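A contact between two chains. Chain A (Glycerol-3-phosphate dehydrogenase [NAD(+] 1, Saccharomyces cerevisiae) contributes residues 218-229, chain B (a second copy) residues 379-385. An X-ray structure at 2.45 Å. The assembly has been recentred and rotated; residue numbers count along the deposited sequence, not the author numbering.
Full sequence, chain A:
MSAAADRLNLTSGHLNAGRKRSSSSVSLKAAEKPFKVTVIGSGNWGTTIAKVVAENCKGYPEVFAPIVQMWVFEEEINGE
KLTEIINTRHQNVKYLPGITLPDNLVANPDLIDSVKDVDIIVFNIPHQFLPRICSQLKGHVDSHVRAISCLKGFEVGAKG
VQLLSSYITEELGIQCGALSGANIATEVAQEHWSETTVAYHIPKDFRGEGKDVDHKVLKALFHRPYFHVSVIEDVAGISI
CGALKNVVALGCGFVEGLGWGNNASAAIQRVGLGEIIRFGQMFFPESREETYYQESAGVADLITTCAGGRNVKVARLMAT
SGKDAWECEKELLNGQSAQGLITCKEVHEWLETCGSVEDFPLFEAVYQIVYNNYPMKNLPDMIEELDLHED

Chain A (218-229) LKALFHRPYFHV
Chain B, residues 379-385: LPDMIEE

A histidine at an interface can act as a bridge, one ring nitrogen fixed by its own chain and the other offered to the partner. Two stretches from two copies of yeast glycerol-3-phosphate dehydrogenase give a compact example, burying 326 Å² between them, both sides summed. In chain A a helix runs to Phe A222; His A223 (phi/psi -63/131) leaves it, a type I turn spans Arg A224 to Phe A227, and a strand begins at Phe A227. The turn is closed in both directions, Arg A224 N to Phe A227 O and Phe A227 N to Arg A224 O, each 3.0 Å. Chain B supplies a helix, residues 379-383, which Glu B384 leaves at -50/128. The CA atoms of Pro A225 and Asp B381 lie 7.1 Å apart, those of His A228 and Glu B384 7.2 Å.

His A223 (chi1 t, chi2 91°) accepts from Val A229 N at ND1 (3.0 Å), which leaves NE2 as the donor. His A223 NE2 donates to Glu B384 OE2 at 2.8 Å, almost linearly (177°) and near the ring plane. Glu B384 can meet it because its side chain is extended, chi1 and chi2 both t and chi3 31°, although its CA-to-CB bond points sideways.

The CA-to-CB bond of His A228 (chi1 m, chi2 12°) points toward the chain B stretch, and its NE2 donates to Pro B380 O at 2.9 Å and 163°. Pro B380 O also accepts a weak bond from Glu B384 N (2.9 Å), so it serves both chains. His A228 NE2 also lies 3.5 Å from Glu B384 CB.

Lys A219 (t, p, t, t) is satisfied chiefly at home: NZ donates to Val A229 O at 2.8 Å. The salt bridge from Lys A219 NZ to Glu B385 OE1 is long, 3.8 Å, and Glu B385 is poorly ordered. The CA-to-CB bond of Arg A224 points away, its guanidinium nitrogens hydrogen-bonded elsewhere in the structure.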

# COMPACT_ATOMS: atom_id res chain seq x y z
N LEU A 218 -3.98 26.03 -7.64
CA LEU A 218 -3.32 24.78 -8.03
C LEU A 218 -4.30 23.62 -8.16
O LEU A 218 -4.11 22.78 -9.04
CB LEU A 218 -2.17 24.42 -7.07
CG LEU A 218 -0.97 25.37 -7.09
CD1 LEU A 218 -0.05 25.07 -5.96
CD2 LEU A 218 -0.22 25.32 -8.42
N LYS A 219 -5.35 23.58 -7.32
CA LYS A 219 -6.41 22.57 -7.38
C LYS A 219 -7.20 22.77 -8.66
O LYS A 219 -7.44 21.81 -9.38
CB LYS A 219 -7.33 22.65 -6.14
CG LYS A 219 -8.49 21.63 -6.14
CD LYS A 219 -8.11 20.27 -5.55
CE LYS A 219 -9.32 19.37 -5.42
NZ LYS A 219 -9.12 18.32 -4.38
N ALA A 220 -7.57 24.03 -8.97
CA ALA A 220 -8.32 24.39 -10.17
C ALA A 220 -7.49 24.18 -11.45
O ALA A 220 -8.07 23.82 -12.47
CB ALA A 220 -8.78 25.84 -10.07
N LEU A 221 -6.16 24.38 -11.37
CA LEU A 221 -5.25 24.25 -12.51
C LEU A 221 -5.05 22.81 -12.98
O LEU A 221 -4.98 22.56 -14.18
CB LEU A 221 -3.88 24.91 -12.19
CG LEU A 221 -2.83 24.98 -13.31
CD1 LEU A 221 -3.32 25.81 -14.49
CD2 LEU A 221 -1.53 25.54 -12.79
N PHE A 222 -4.94 21.86 -12.04
CA PHE A 222 -4.66 20.47 -12.38
C PHE A 222 -5.81 19.48 -12.26
O PHE A 222 -5.80 18.47 -12.98
CB PHE A 222 -3.41 19.98 -11.62
CG PHE A 222 -2.16 20.78 -11.87
CD1 PHE A 222 -1.46 20.64 -13.07
CD2 PHE A 222 -1.66 21.65 -10.91
CE1 PHE A 222 -0.28 21.36 -13.30
CE2 PHE A 222 -0.49 22.38 -11.14
CZ PHE A 222 0.19 22.23 -12.33
N HIS A 223 -6.79 19.72 -11.36
CA HIS A 223 -7.90 18.79 -11.15
C HIS A 223 -8.80 18.62 -12.37
O HIS A 223 -9.24 19.61 -12.98
CB HIS A 223 -8.72 19.13 -9.90
CG HIS A 223 -9.69 18.05 -9.51
ND1 HIS A 223 -9.34 17.05 -8.64
CD2 HIS A 223 -10.96 17.84 -9.93
CE1 HIS A 223 -10.40 16.27 -8.54
NE2 HIS A 223 -11.40 16.70 -9.30
N ARG A 224 -9.08 17.36 -12.72
CA ARG A 224 -9.95 16.95 -13.82
C ARG A 224 -10.83 15.80 -13.30
O ARG A 224 -10.41 15.13 -12.36
CB ARG A 224 -9.13 16.47 -15.05
CG ARG A 224 -8.17 17.48 -15.67
CD ARG A 224 -8.82 18.75 -16.23
NE ARG A 224 -9.73 18.48 -17.35
CZ ARG A 224 -11.01 18.83 -17.39
NH1 ARG A 224 -11.56 19.47 -16.36
NH2 ARG A 224 -11.75 18.55 -18.45
N PRO A 225 -12.02 15.51 -13.89
CA PRO A 225 -12.82 14.37 -13.40
C PRO A 225 -12.09 13.02 -13.52
O PRO A 225 -12.28 12.13 -12.69
CB PRO A 225 -14.09 14.42 -14.26
CG PRO A 225 -14.15 15.84 -14.78
CD PRO A 225 -12.71 16.20 -15.00
N TYR A 226 -11.22 12.89 -14.55
CA TYR A 226 -10.39 11.71 -14.83
C TYR A 226 -8.99 11.80 -14.18
O TYR A 226 -8.18 10.89 -14.34
CB TYR A 226 -10.26 11.52 -16.36
CG TYR A 226 -9.53 12.65 -17.07
CD1 TYR A 226 -8.14 12.67 -17.17
CD2 TYR A 226 -10.24 13.70 -17.67
CE1 TYR A 226 -7.47 13.70 -17.82
CE2 TYR A 226 -9.58 14.73 -18.33
CZ TYR A 226 -8.19 14.73 -18.40
OH TYR A 226 -7.53 15.75 -19.05
N PHE A 227 -8.69 12.91 -13.50
CA PHE A 227 -7.37 13.14 -12.89
C PHE A 227 -7.55 13.86 -11.57
O PHE A 227 -7.53 15.10 -11.52
CB PHE A 227 -6.50 13.96 -13.87
CG PHE A 227 -5.02 14.06 -13.58
CD1 PHE A 227 -4.24 12.92 -13.43
CD2 PHE A 227 -4.39 15.30 -13.56
CE1 PHE A 227 -2.86 13.02 -13.22
CE2 PHE A 227 -3.01 15.40 -13.36
CZ PHE A 227 -2.25 14.25 -13.21
N HIS A 228 -7.77 13.08 -10.49
CA HIS A 228 -8.00 13.62 -9.15
C HIS A 228 -6.74 14.24 -8.56
O HIS A 228 -5.68 13.62 -8.58
CB HIS A 228 -8.60 12.57 -8.21
CG HIS A 228 -10.06 12.27 -8.44
ND1 HIS A 228 -10.71 12.70 -9.58
CD2 HIS A 228 -10.92 11.57 -7.68
CE1 HIS A 228 -11.96 12.27 -9.46
NE2 HIS A 228 -12.13 11.58 -8.34
N VAL A 229 -6.86 15.49 -8.09
CA VAL A 229 -5.74 16.24 -7.53
C VAL A 229 -5.93 16.53 -6.05
O VAL A 229 -6.99 17.01 -5.64
CB VAL A 229 -5.44 17.52 -8.38
CG1 VAL A 229 -4.48 18.48 -7.69
CG2 VAL A 229 -4.90 17.15 -9.76
N LEU B 379 -17.62 5.38 -10.01
CA LEU B 379 -16.73 5.25 -8.85
C LEU B 379 -15.83 6.49 -8.61
O LEU B 379 -15.92 7.03 -7.50
CB LEU B 379 -15.93 3.92 -8.92
CG LEU B 379 -15.33 3.35 -7.63
CD1 LEU B 379 -16.36 3.16 -6.56
CD2 LEU B 379 -14.70 2.01 -7.90
N PRO B 380 -15.09 7.04 -9.62
CA PRO B 380 -14.31 8.28 -9.38
C PRO B 380 -15.13 9.47 -8.90
O PRO B 380 -14.67 10.19 -8.01
CB PRO B 380 -13.69 8.57 -10.76
CG PRO B 380 -13.63 7.27 -11.43
CD PRO B 380 -14.88 6.57 -11.01
N ASP B 381 -16.33 9.69 -9.48
CA ASP B 381 -17.26 10.77 -9.12
C ASP B 381 -17.80 10.61 -7.69
O ASP B 381 -18.03 11.61 -7.01
CB ASP B 381 -18.42 10.85 -10.12
CG ASP B 381 -18.06 11.16 -11.56
OD1 ASP B 381 -16.98 11.75 -11.80
OD2 ASP B 381 -18.89 10.88 -12.46
N MET B 382 -18.02 9.35 -7.26
CA MET B 382 -18.55 9.02 -5.94
C MET B 382 -17.54 9.29 -4.82
O MET B 382 -17.93 9.73 -3.74
CB MET B 382 -19.01 7.54 -5.89
CG MET B 382 -20.19 7.25 -6.78
SD MET B 382 -20.90 5.61 -6.51
CE MET B 382 -19.90 4.64 -7.51
N ILE B 383 -16.25 9.04 -5.09
CA ILE B 383 -15.17 9.22 -4.12
C ILE B 383 -14.46 10.60 -4.21
O ILE B 383 -13.71 10.95 -3.30
CB ILE B 383 -14.18 8.02 -4.11
CG1 ILE B 383 -13.33 7.96 -5.42
CG2 ILE B 383 -14.94 6.72 -3.83
CD1 ILE B 383 -12.19 6.92 -5.43
N GLU B 384 -14.72 11.35 -5.31
CA GLU B 384 -14.16 12.67 -5.60
C GLU B 384 -14.30 13.63 -4.40
O GLU B 384 -15.39 13.78 -3.84
CB GLU B 384 -14.80 13.26 -6.86
CG GLU B 384 -14.13 14.50 -7.43
CD GLU B 384 -14.71 15.01 -8.73
OE1 GLU B 384 -15.93 14.86 -8.96
OE2 GLU B 384 -13.94 15.60 -9.53
N GLU B 385 -13.17 14.24 -4.01
CA GLU B 385 -13.03 15.18 -2.90
C GLU B 385 -12.98 16.62 -3.43
O GLU B 385 -12.42 16.88 -4.49
CB GLU B 385 -11.76 14.82 -2.09
CG GLU B 385 -11.23 15.87 -1.13
CD GLU B 385 -9.81 15.58 -0.70
OE1 GLU B 385 -8.87 16.07 -1.37
OE2 GLU B 385 -9.63 14.82 0.28